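Local atomic coordinates of mandelate racemase / muconate lactonizing enzyme, C-terminal domain protein (Pseudovibrio sp. JE062, PDB entry 4JHM), a protein that belongs to the enolase superfamily, pairing an N-terminal capping domain of the mandelate racemase / muconate lactonizing enzyme type with a C-terminal TIM-barrel-like domain. Residues A[10-16]-A[370-376]; A[38-42]-A[360-365]; A[233-237]-A[263-267]. All coordinates share one frame. Numbering follows the deposited sequence.

Contact 1 (A[10-16]-A[370-376])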
loop_
_atom_site.group_PDB
_atom_site.type_symbol
_atom_site.label_atom_id
_atom_site.label_comp_id
_atom_site.label_asym_id
_atom_site.label_seq_id
_atom_site.Cartn_x
_atom_site.Cartn_y
_atom_site.Cartn_z
ATOM N N ARG A 10 28.541 -19.448 -42.156
ATOM C CA ARG A 10 27.980 -20.793 -42.144
ATOM C C ARG A 10 27.530 -21.151 -40.725
ATOM O O ARG A 10 28.112 -20.678 -39.747
ATOM C CB ARG A 10 29.049 -21.778 -42.637
ATOM C CG ARG A 10 28.799 -23.247 -42.324
ATOM C CD ARG A 10 30.086 -24.052 -42.478
ATOM N NE ARG A 10 29.898 -25.480 -42.229
ATOM C CZ ARG A 10 29.857 -26.411 -43.180
ATOM N NH1 ARG A 10 29.995 -26.076 -44.457
ATOM N NH2 ARG A 10 29.681 -27.685 -42.854
ATOM N N VAL A 11 26.489 -21.972 -40.609
ATOM C CA VAL A 11 26.060 -22.457 -39.294
ATOM C C VAL A 11 25.744 -23.955 -39.316
ATOM O O VAL A 11 25.221 -24.478 -40.300
ATOM C CB VAL A 11 24.844 -21.672 -38.753
ATOM C CG1 VAL A 11 24.993 -20.185 -39.050
ATOM C CG2 VAL A 11 23.545 -22.203 -39.335
ATOM N N GLU A 12 26.085 -24.639 -38.227
ATOM C CA GLU A 12 25.818 -26.068 -38.088
ATOM C C GLU A 12 25.022 -26.329 -36.816
ATOM O O GLU A 12 25.393 -25.861 -35.737
ATOM C CB GLU A 12 27.125 -26.853 -38.026
ATOM C CG GLU A 12 27.907 -26.882 -39.325
ATOM C CD GLU A 12 29.238 -27.593 -39.184
ATOM O OE1 GLU A 12 29.679 -27.817 -38.036
ATOM O OE2 GLU A 12 29.845 -27.920 -40.222
ATOM N N LEU A 13 23.934 -27.079 -36.939
ATOM C CA LEU A 13 23.120 -27.418 -35.782
ATOM C C LEU A 13 23.301 -28.882 -35.426
ATOM O O LEU A 13 23.324 -29.736 -36.307
ATOM C CB LEU A 13 21.647 -27.138 -36.068
ATOM C CG LEU A 13 21.310 -25.718 -36.521
ATOM C CD1 LEU A 13 19.801 -25.521 -36.528
ATOM C CD2 LEU A 13 21.996 -24.693 -35.632
ATOM N N TYR A 14 23.427 -29.167 -34.133
ATOM C CA TYR A 14 23.588 -30.540 -33.665
ATOM C C TYR A 14 22.694 -30.846 -32.469
ATOM O O TYR A 14 22.397 -29.974 -31.650
ATOM C CB TYR A 14 25.044 -30.807 -33.289
ATOM C CG TYR A 14 25.991 -30.710 -34.455
ATOM C CD1 TYR A 14 26.159 -31.774 -35.325
ATOM C CD2 TYR A 14 26.714 -29.550 -34.690
ATOM C CE1 TYR A 14 27.022 -31.689 -36.399
ATOM C CE2 TYR A 14 27.582 -29.454 -35.761
ATOM C CZ TYR A 14 27.731 -30.527 -36.611
ATOM O OH TYR A 14 28.588 -30.440 -37.677
ATOM N N ALA A 15 22.264 -32.097 -32.391
ATOM C CA ALA A 15 21.535 -32.598 -31.241
ATOM C C ALA A 15 22.084 -33.985 -30.936
ATOM O O ALA A 15 21.832 -34.944 -31.677
ATOM C CB ALA A 15 20.042 -32.658 -31.532
ATOM N N LEU A 16 22.851 -34.083 -29.855
ATOM C CA LEU A 16 23.536 -35.321 -29.522
ATOM C C LEU A 16 23.163 -35.818 -28.134
ATOM O O LEU A 16 22.581 -35.085 -27.336
ATOM C CB LEU A 16 25.056 -35.145 -29.633
ATOM C CG LEU A 16 25.691 -33.905 -29.002
ATOM C CD1 LEU A 16 27.132 -34.183 -28.613
ATOM C CD2 LEU A 16 25.622 -32.712 -29.945
ATOM N N PHE A 370 22.235 -37.420 -33.406
ATOM C CA PHE A 370 21.101 -38.088 -34.048
ATOM C C PHE A 370 20.341 -37.140 -34.979
ATOM O O PHE A 370 19.411 -37.558 -35.672
ATOM C CB PHE A 370 20.148 -38.673 -32.996
ATOM C CG PHE A 370 19.698 -37.678 -31.965
ATOM C CD1 PHE A 370 18.610 -36.857 -32.203
ATOM C CD2 PHE A 370 20.370 -37.557 -30.760
ATOM C CE1 PHE A 370 18.201 -35.930 -31.260
ATOM C CE2 PHE A 370 19.964 -36.636 -29.813
ATOM C CZ PHE A 370 18.879 -35.821 -30.065
ATOM N N ALA A 371 20.738 -35.867 -34.989
ATOM C CA ALA A 371 20.154 -34.875 -35.895
ATOM C C ALA A 371 21.109 -33.708 -36.116
ATOM O O ALA A 371 21.746 -33.234 -35.175
ATOM C CB ALA A 371 18.832 -34.366 -35.343
ATOM N N SER A 372 21.207 -33.245 -37.358
ATOM C CA SER A 372 22.053 -32.100 -37.669
ATOM C C SER A 372 21.624 -31.393 -38.953
ATOM O O SER A 372 21.064 -32.009 -39.860
ATOM C CB SER A 372 23.510 -32.538 -37.798
ATOM O OG SER A 372 23.689 -33.352 -38.942
ATOM N N TYR A 373 21.891 -30.092 -39.014
ATOM C CA TYR A 373 21.659 -29.310 -40.221
ATOM C C TYR A 373 22.906 -28.510 -40.561
ATOM O O TYR A 373 23.838 -28.425 -39.762
ATOM C CB TYR A 373 20.477 -28.357 -40.039
ATOM C CG TYR A 373 19.144 -29.055 -39.890
ATOM C CD1 TYR A 373 18.618 -29.815 -40.925
ATOM C CD2 TYR A 373 18.405 -28.944 -38.717
ATOM C CE1 TYR A 373 17.399 -30.455 -40.794
ATOM C CE2 TYR A 373 17.183 -29.577 -38.580
ATOM C CZ TYR A 373 16.686 -30.332 -39.622
ATOM O OH TYR A 373 15.472 -30.967 -39.492
ATOM N N VAL A 374 22.914 -27.933 -41.758
ATOM C CA VAL A 374 23.969 -27.019 -42.166
ATOM C C VAL A 374 23.379 -25.955 -43.098
ATOM O O VAL A 374 22.490 -26.247 -43.897
ATOM C CB VAL A 374 25.131 -27.768 -42.857
ATOM C CG1 VAL A 374 24.766 -28.146 -44.287
ATOM C CG2 VAL A 374 26.397 -26.925 -42.835
ATOM N N PHE A 375 23.860 -24.721 -42.971
ATOM C CA PHE A 375 23.402 -23.615 -43.814
ATOM C C PHE A 375 24.596 -22.791 -44.286
ATOM O O PHE A 375 25.516 -22.530 -43.507
ATOM C CB PHE A 375 22.446 -22.710 -43.037
ATOM C CG PHE A 375 21.276 -23.432 -42.425
ATOM C CD1 PHE A 375 21.387 -24.033 -41.179
ATOM C CD2 PHE A 375 20.059 -23.491 -43.085
ATOM C CE1 PHE A 375 20.312 -24.690 -40.610
ATOM C CE2 PHE A 375 18.980 -24.147 -42.520
ATOM C CZ PHE A 375 19.107 -24.747 -41.280
ATOM N N GLU A 376 24.580 -22.375 -45.553
ATOM C CA GLU A 376 25.690 -21.597 -46.117
ATOM C C GLU A 376 25.256 -20.524 -47.115
ATOM O O GLU A 376 24.106 -20.478 -47.546
ATOM C CB GLU A 376 26.706 -22.528 -46.786
ATOM C CG GLU A 376 27.691 -23.163 -45.818
ATOM C CD GLU A 376 28.900 -23.751 -46.516
ATOM O OE1 GLU A 376 28.741 -24.312 -47.622
ATOM O OE2 GLU A 376 30.012 -23.653 -45.954
#

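Contact 2 (A[38-42]-A[360-365])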
loop_
_atom_site.group_PDB
_atom_site.type_symbol
_atom_site.label_atom_id
_atom_site.label_comp_id
_atom_site.label_asym_id
_atom_site.label_seq_id
_atom_site.Cartn_x
_atom_site.Cartn_y
_atom_site.Cartn_z
ATOM N N ASN A 38 22.014 -29.509 -27.360
ATOM C CA ASN A 38 21.842 -28.831 -28.640
ATOM C C ASN A 38 22.976 -27.852 -28.874
ATOM O O ASN A 38 23.154 -26.911 -28.109
ATOM C CB ASN A 38 20.513 -28.088 -28.664
ATOM C CG ASN A 38 19.341 -28.995 -28.364
ATOM O OD1 ASN A 38 18.969 -29.835 -29.185
ATOM N ND2 ASN A 38 18.751 -28.833 -27.185
ATOM N N ILE A 39 23.748 -28.067 -29.932
ATOM C CA ILE A 39 24.897 -27.216 -30.189
ATOM C C ILE A 39 24.735 -26.395 -31.460
ATOM O O ILE A 39 24.389 -26.925 -32.517
ATOM C CB ILE A 39 26.191 -28.037 -30.292
ATOM C CG1 ILE A 39 26.574 -28.582 -28.916
ATOM C CG2 ILE A 39 27.317 -27.180 -30.843
ATOM C CD1 ILE A 39 27.760 -29.525 -28.934
ATOM N N VAL A 40 24.985 -25.094 -31.333
ATOM C CA VAL A 40 25.047 -24.191 -32.471
ATOM C C VAL A 40 26.497 -23.803 -32.714
ATOM O O VAL A 40 27.140 -23.223 -31.838
ATOM C CB VAL A 40 24.252 -22.898 -32.216
ATOM C CG1 VAL A 40 24.425 -21.936 -33.382
ATOM C CG2 VAL A 40 22.782 -23.205 -31.990
ATOM N N ARG A 41 27.013 -24.128 -33.898
ATOM C CA ARG A 41 28.364 -23.736 -34.271
ATOM C C ARG A 41 28.324 -22.708 -35.399
ATOM O O ARG A 41 27.900 -23.017 -36.510
ATOM C CB ARG A 41 29.187 -24.951 -34.708
ATOM C CG ARG A 41 30.668 -24.806 -34.393
ATOM C CD ARG A 41 31.559 -25.194 -35.556
ATOM N NE ARG A 41 31.724 -26.638 -35.694
ATOM C CZ ARG A 41 32.769 -27.215 -36.282
ATOM N NH1 ARG A 41 33.750 -26.476 -36.782
ATOM N NH2 ARG A 41 32.840 -28.533 -36.367
ATOM N N LEU A 42 28.768 -21.489 -35.108
ATOM C CA LEU A 42 28.752 -20.414 -36.093
ATOM C C LEU A 42 30.119 -20.260 -36.742
ATOM O O LEU A 42 31.144 -20.347 -36.070
ATOM C CB LEU A 42 28.365 -19.090 -35.435
ATOM C CG LEU A 42 27.004 -19.023 -34.742
ATOM C CD1 LEU A 42 26.891 -17.723 -33.960
ATOM C CD2 LEU A 42 25.864 -19.150 -35.742
HETATM N N MSE A 360 35.851 -28.443 -28.494
HETATM C CA MSE A 360 35.036 -29.635 -28.677
HETATM C C MSE A 360 35.699 -30.574 -29.631
HETATM O O MSE A 360 36.370 -30.144 -30.569
HETATM C CB MSE A 360 33.677 -29.259 -29.253
HETATM C CG MSE A 360 32.884 -28.364 -28.308
HETATM SE SE MSE A 360 31.749 -29.468 -27.135
HETATM C CE MSE A 360 32.815 -29.290 -25.495
ATOM N N ASP A 361 35.520 -31.869 -29.387
ATOM C CA ASP A 361 35.914 -32.905 -30.332
ATOM C C ASP A 361 34.777 -33.060 -31.334
ATOM O O ASP A 361 33.693 -33.529 -30.986
ATOM C CB ASP A 361 36.173 -34.221 -29.598
ATOM C CG ASP A 361 36.510 -35.364 -30.536
ATOM O OD1 ASP A 361 36.130 -35.303 -31.725
ATOM O OD2 ASP A 361 37.154 -36.331 -30.080
ATOM N N TRP A 362 35.022 -32.656 -32.575
ATOM C CA TRP A 362 33.946 -32.537 -33.553
ATOM C C TRP A 362 33.654 -33.844 -34.279
ATOM O O TRP A 362 32.606 -33.991 -34.914
ATOM C CB TRP A 362 34.252 -31.408 -34.536
ATOM C CG TRP A 362 34.170 -30.073 -33.870
ATOM C CD1 TRP A 362 35.206 -29.242 -33.554
ATOM C CD2 TRP A 362 32.983 -29.430 -33.396
ATOM N NE1 TRP A 362 34.734 -28.112 -32.931
ATOM C CE2 TRP A 362 33.371 -28.205 -32.822
ATOM C CE3 TRP A 362 31.628 -29.769 -33.414
ATOM C CZ2 TRP A 362 32.451 -27.316 -32.264
ATOM C CZ3 TRP A 362 30.713 -28.887 -32.863
ATOM C CH2 TRP A 362 31.129 -27.673 -32.295
ATOM N N ASP A 363 34.570 -34.797 -34.180
ATOM C CA ASP A 363 34.303 -36.136 -34.687
ATOM C C ASP A 363 33.484 -36.905 -33.660
ATOM O O ASP A 363 32.786 -37.858 -34.002
ATOM C CB ASP A 363 35.606 -36.869 -35.016
ATOM C CG ASP A 363 36.308 -36.280 -36.220
ATOM O OD1 ASP A 363 36.249 -35.043 -36.389
ATOM O OD2 ASP A 363 36.904 -37.049 -37.002
ATOM N N ALA A 364 33.569 -36.472 -32.404
ATOM C CA ALA A 364 32.837 -37.112 -31.319
ATOM C C ALA A 364 31.369 -36.722 -31.376
ATOM O O ALA A 364 30.492 -37.568 -31.197
ATOM C CB ALA A 364 33.435 -36.735 -29.972
ATOM N N VAL A 365 31.102 -35.442 -31.625
ATOM C CA VAL A 365 29.724 -34.968 -31.707
ATOM C C VAL A 365 29.033 -35.584 -32.919
ATOM O O VAL A 365 27.933 -36.128 -32.798
ATOM C CB VAL A 365 29.615 -33.425 -31.759
ATOM C CG1 VAL A 365 30.233 -32.797 -30.520
ATOM C CG2 VAL A 365 30.262 -32.870 -33.016
#

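Contact 3 (A[233-237]-A[263-267])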
loop_
_atom_site.group_PDB
_atom_site.type_symbol
_atom_site.label_atom_id
_atom_site.label_comp_id
_atom_site.label_asym_id
_atom_site.label_seq_id
_atom_site.Cartn_x
_atom_site.Cartn_y
_atom_site.Cartn_z
ATOM N N TYR A 233 5.705 -17.426 -2.334
ATOM C CA TYR A 233 7.107 -17.029 -2.306
ATOM C C TYR A 233 7.303 -15.800 -1.403
ATOM O O TYR A 233 8.213 -15.762 -0.575
ATOM C CB TYR A 233 7.594 -16.716 -3.715
ATOM C CG TYR A 233 8.261 -17.867 -4.433
ATOM C CD1 TYR A 233 9.617 -18.107 -4.277
ATOM C CD2 TYR A 233 7.547 -18.693 -5.293
ATOM C CE1 TYR A 233 10.244 -19.147 -4.934
ATOM C CE2 TYR A 233 8.170 -19.737 -5.959
ATOM C CZ TYR A 233 9.522 -19.958 -5.774
ATOM O OH TYR A 233 10.167 -20.989 -6.426
ATOM N N GLN A 234 6.440 -14.801 -1.563
ATOM C CA GLN A 234 6.498 -13.599 -0.738
ATOM C C GLN A 234 6.450 -13.937 0.746
ATOM O O GLN A 234 7.159 -13.327 1.555
ATOM C CB GLN A 234 5.351 -12.648 -1.083
ATOM C CG GLN A 234 5.539 -11.922 -2.405
ATOM C CD GLN A 234 4.418 -10.942 -2.701
ATOM O OE1 GLN A 234 3.247 -11.299 -2.657
ATOM N NE2 GLN A 234 4.776 -9.703 -3.013
ATOM N N ARG A 235 5.623 -14.920 1.092
ATOM C CA ARG A 235 5.393 -15.286 2.490
ATOM C C ARG A 235 6.557 -16.114 3.055
ATOM O O ARG A 235 6.942 -15.947 4.215
ATOM C CB ARG A 235 4.052 -16.014 2.611
ATOM C CG ARG A 235 3.905 -16.923 3.815
ATOM C CD ARG A 235 2.561 -17.632 3.799
ATOM N NE ARG A 235 1.621 -17.043 4.749
ATOM C CZ ARG A 235 1.255 -17.623 5.885
ATOM N NH1 ARG A 235 0.407 -17.016 6.693
ATOM N NH2 ARG A 235 1.740 -18.815 6.214
ATOM N N LEU A 236 7.137 -16.985 2.234
ATOM C CA LEU A 236 8.361 -17.694 2.630
ATOM C C LEU A 236 9.514 -16.731 2.924
ATOM O O LEU A 236 10.186 -16.850 3.950
ATOM C CB LEU A 236 8.796 -18.678 1.542
ATOM C CG LEU A 236 7.981 -19.966 1.469
ATOM C CD1 LEU A 236 8.409 -20.792 0.268
ATOM C CD2 LEU A 236 8.133 -20.755 2.758
ATOM N N VAL A 237 9.740 -15.786 2.014
ATOM C CA VAL A 237 10.800 -14.793 2.170
ATOM C C VAL A 237 10.502 -13.815 3.305
ATOM O O VAL A 237 11.416 -13.277 3.930
ATOM C CB VAL A 237 11.020 -13.998 0.863
ATOM C CG1 VAL A 237 11.903 -12.784 1.104
ATOM C CG2 VAL A 237 11.633 -14.895 -0.203
ATOM N N THR A 263 9.069 -6.941 -5.450
ATOM C CA THR A 263 7.930 -7.295 -4.610
ATOM C C THR A 263 8.290 -8.327 -3.539
ATOM O O THR A 263 7.408 -8.840 -2.844
ATOM C CB THR A 263 6.757 -7.819 -5.464
ATOM O OG1 THR A 263 7.183 -8.941 -6.246
ATOM C CG2 THR A 263 6.259 -6.736 -6.393
ATOM N N GLY A 264 9.580 -8.632 -3.413
ATOM C CA GLY A 264 10.062 -9.518 -2.353
ATOM C C GLY A 264 9.705 -10.986 -2.531
ATOM O O GLY A 264 9.452 -11.693 -1.557
HETATM N N MSE A 265 9.699 -11.452 -3.775
HETATM C CA MSE A 265 9.438 -12.857 -4.072
HETATM C C MSE A 265 10.642 -13.725 -3.846
HETATM O O MSE A 265 10.501 -14.898 -3.498
HETATM C CB MSE A 265 9.068 -13.000 -5.539
HETATM C CG MSE A 265 7.774 -12.262 -5.841
HETATM SE SE MSE A 265 7.151 -12.790 -7.624
HETATM C CE MSE A 265 5.818 -11.358 -7.827
ATOM N N TRP A 266 11.832 -13.162 -4.053
ATOM C CA TRP A 266 13.071 -13.931 -4.027
ATOM C C TRP A 266 14.123 -13.359 -3.087
ATOM O O TRP A 266 14.195 -12.149 -2.881
ATOM C CB TRP A 266 13.689 -13.955 -5.417
ATOM C CG TRP A 266 12.822 -14.502 -6.503
ATOM C CD1 TRP A 266 11.781 -15.370 -6.373
ATOM C CD2 TRP A 266 12.962 -14.252 -7.905
ATOM N NE1 TRP A 266 11.248 -15.658 -7.607
ATOM C CE2 TRP A 266 11.959 -14.984 -8.563
ATOM C CE3 TRP A 266 13.833 -13.470 -8.665
ATOM C CZ2 TRP A 266 11.807 -14.959 -9.943
ATOM C CZ3 TRP A 266 13.676 -13.445 -10.033
ATOM C CH2 TRP A 266 12.673 -14.187 -10.658
ATOM N N SER A 267 14.965 -14.238 -2.553
ATOM C CA SER A 267 16.159 -13.827 -1.804
ATOM C C SER A 267 17.370 -13.716 -2.735
ATOM O O SER A 267 18.396 -13.138 -2.377
ATOM C CB SER A 267 16.465 -14.838 -0.708
ATOM O OG SER A 267 15.309 -15.128 0.048
#

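Contact 1 (A[10-16]-A[370-376])
Two strands from opposite ends of a polypeptide can lie side by side in one sheet, and segments 10-16 and 370-376 do so with axes 4.6 Å apart and directions 174° from each other. Backbone hydrogen bonds carry the pairing. Val11 N donates to Phe375 O at 3.1 Å and Phe375 N returns a bond to Val11 O at 3.0 Å; Leu13 and Tyr373 repeat the exchange, with Leu13 N to Tyr373 O and Tyr373 N to Leu13 O both 3.1 Å. Between these hydrogen-bonded pairs, Glu12 faces Val374 in a non-hydrogen-bonded pair, where Val374 CA makes a CA-H...O contact of 3.4 Å to Val11 O.

Apolar side chains gather on the face bearing Val11, Leu13, Tyr373 and Phe375. Val11 CG2 comes within 3.4 Å of Phe375 CD1, and Leu13 CD1 meets the ring edge of Phe375 at CE1, 4.2 Å away. Helix 65-73 covers this face: Leu13 packs on Ile67 and Leu70, while the Tyr373 hydroxyl bonds to Glu68.

Charge is concentrated on the other face. Arg10 NH1 forms a salt bridge to Glu376 OE2 at 2.8 Å, and Arg10 NH2 forms another to Glu12 OE2 at 2.6 Å, so one guanidinium joins carboxylates from both strands, while Val374 CG2 lies over its plane.

On its far edge, strand 8-16 pairs with strand 34-44. The C-terminal strand thus completes the antiparallel sheet of the N-terminal capping domain, a topology in which the chain returns to its starting domain after building the barrel.

Contact 2 (A[38-42]-A[360-365])
Alternation along a strand allows one segment to serve two surroundings, and segment 38-42 illustrates this against the start of helix 362-368. Asn38 begins the segment turned to its neighbours in the sheet, its ND2 bonding to Ser56 OG and Thr54 O on strand 50-58. Ile39 is the first residue to reach across. Its CG2 lies 4.1 Å from Trp362 CH2, near the plane of the indole and at its edge, while Ile39 CD1 is 4.4 Å from both the selenium (SE) of selenomethionine Met360 and Val365 CG1. One branched side chain therefore touches residues from the loop before the helix and from its first turn.

Val40 points away, packing on Pro106 of helix 100-119. Arg41 then turns back toward the helix and lays its guanidinium over the face of Trp362: Arg41 CZ is 3.7 Å from the centroid of the five-membered ring and 16° off the ring normal, the geometry of a cation-pi contact, with Arg41 NH2 3.1 Å from Trp362 CD2. Leu42 is again directed elsewhere, to Ala110 and Ile114 of helix 100-119.

Trp362 is the first residue of the helix. Asp361 just before it is the N-cap, and its OD1 accepts from Ala364 N at 2.9 Å and, weakly, from Asp363 N at 3.0 Å.

No hydrogen bond crosses between the two segments. Arg41 spends its NH1 on a salt bridge to Glu49, so its charge is balanced within the chain while the flat guanidinium covers the tryptophan; dispersion and cation-pi attraction, rather than directed polar bonds, join sheet and helix.

Contact 3 (A[233-237]-A[263-267])
A Schellman motif ends helix 254-262, and the turn it produces is pressed against helix 230-239. Gly264 is the C-prime residue, with the positive phi (72°) that the motif requires and that glycine adopts readily; Met265 N bonds back to Ala260 O and Gly264 N to Leu261 O. The closing turn leaves the carbonyls of Thr263, Gly264 and Met265 near segment 233-237. Gln234 exploits the first of them: its NE2 donates to Thr263 O at 2.8 Å and a nearly straight 170°, the one hydrogen bond across the contact. The CA atoms of Gln234 and Met265 come within 4.5 Å, and Gln234 CA lies 3.6 Å from Gly264 O.

One turn further along the helix, Val237 points toward the loop, its CG2 3.5 Å from Met265 O and 3.7 Å from Ser267 OG. Tyr233, on the same side of the helix, sets its CD1 3.4 Å from Met265 O and meets Trp266 in an offset edge-to-face aromatic pair. The indole turns its edge to the tyrosine face, with the tyrosine and five-membered ring centroids 5.6 Å apart and the planes at 74°.

Both segments belong to the barrel domain, where helix 230-239 is followed by strand 243-245 and then helix 254-262. That intervening strand lies beneath the contact: Tyr233 and Val237 pack on Ile244, and Ser267 OG accepts a bond from Ile244 N. Leu236 faces helix 203-215 instead, while Arg235 turns away from the loop to form a salt bridge with Asp241 of another subunit.

Overall arrangement
Contacts 1 and 2 share a sheet, and their centres are about 9 Å apart. Strands 8-16 and 34-44 are neighbours there, joined by a probable hydrogen bond from Ile39 N to Tyr14 O (2.9 Å), while helix 362-368 runs directly into the last strand. Contact 2, the more buried, lies within the chain loop closed by contact 1 and relies on apolar and cation-pi packing; contact 1, partly buried at an outermost strand, combines backbone pairing with a charged face. Contact 3, also partly buried, lies across the chain's centre in the barrel domain, its centre about 42 and 40 Å from theirs, and joins a helix to the loop after a Schellman-terminated helix through one side-chain-to-backbone bond and an aromatic pair.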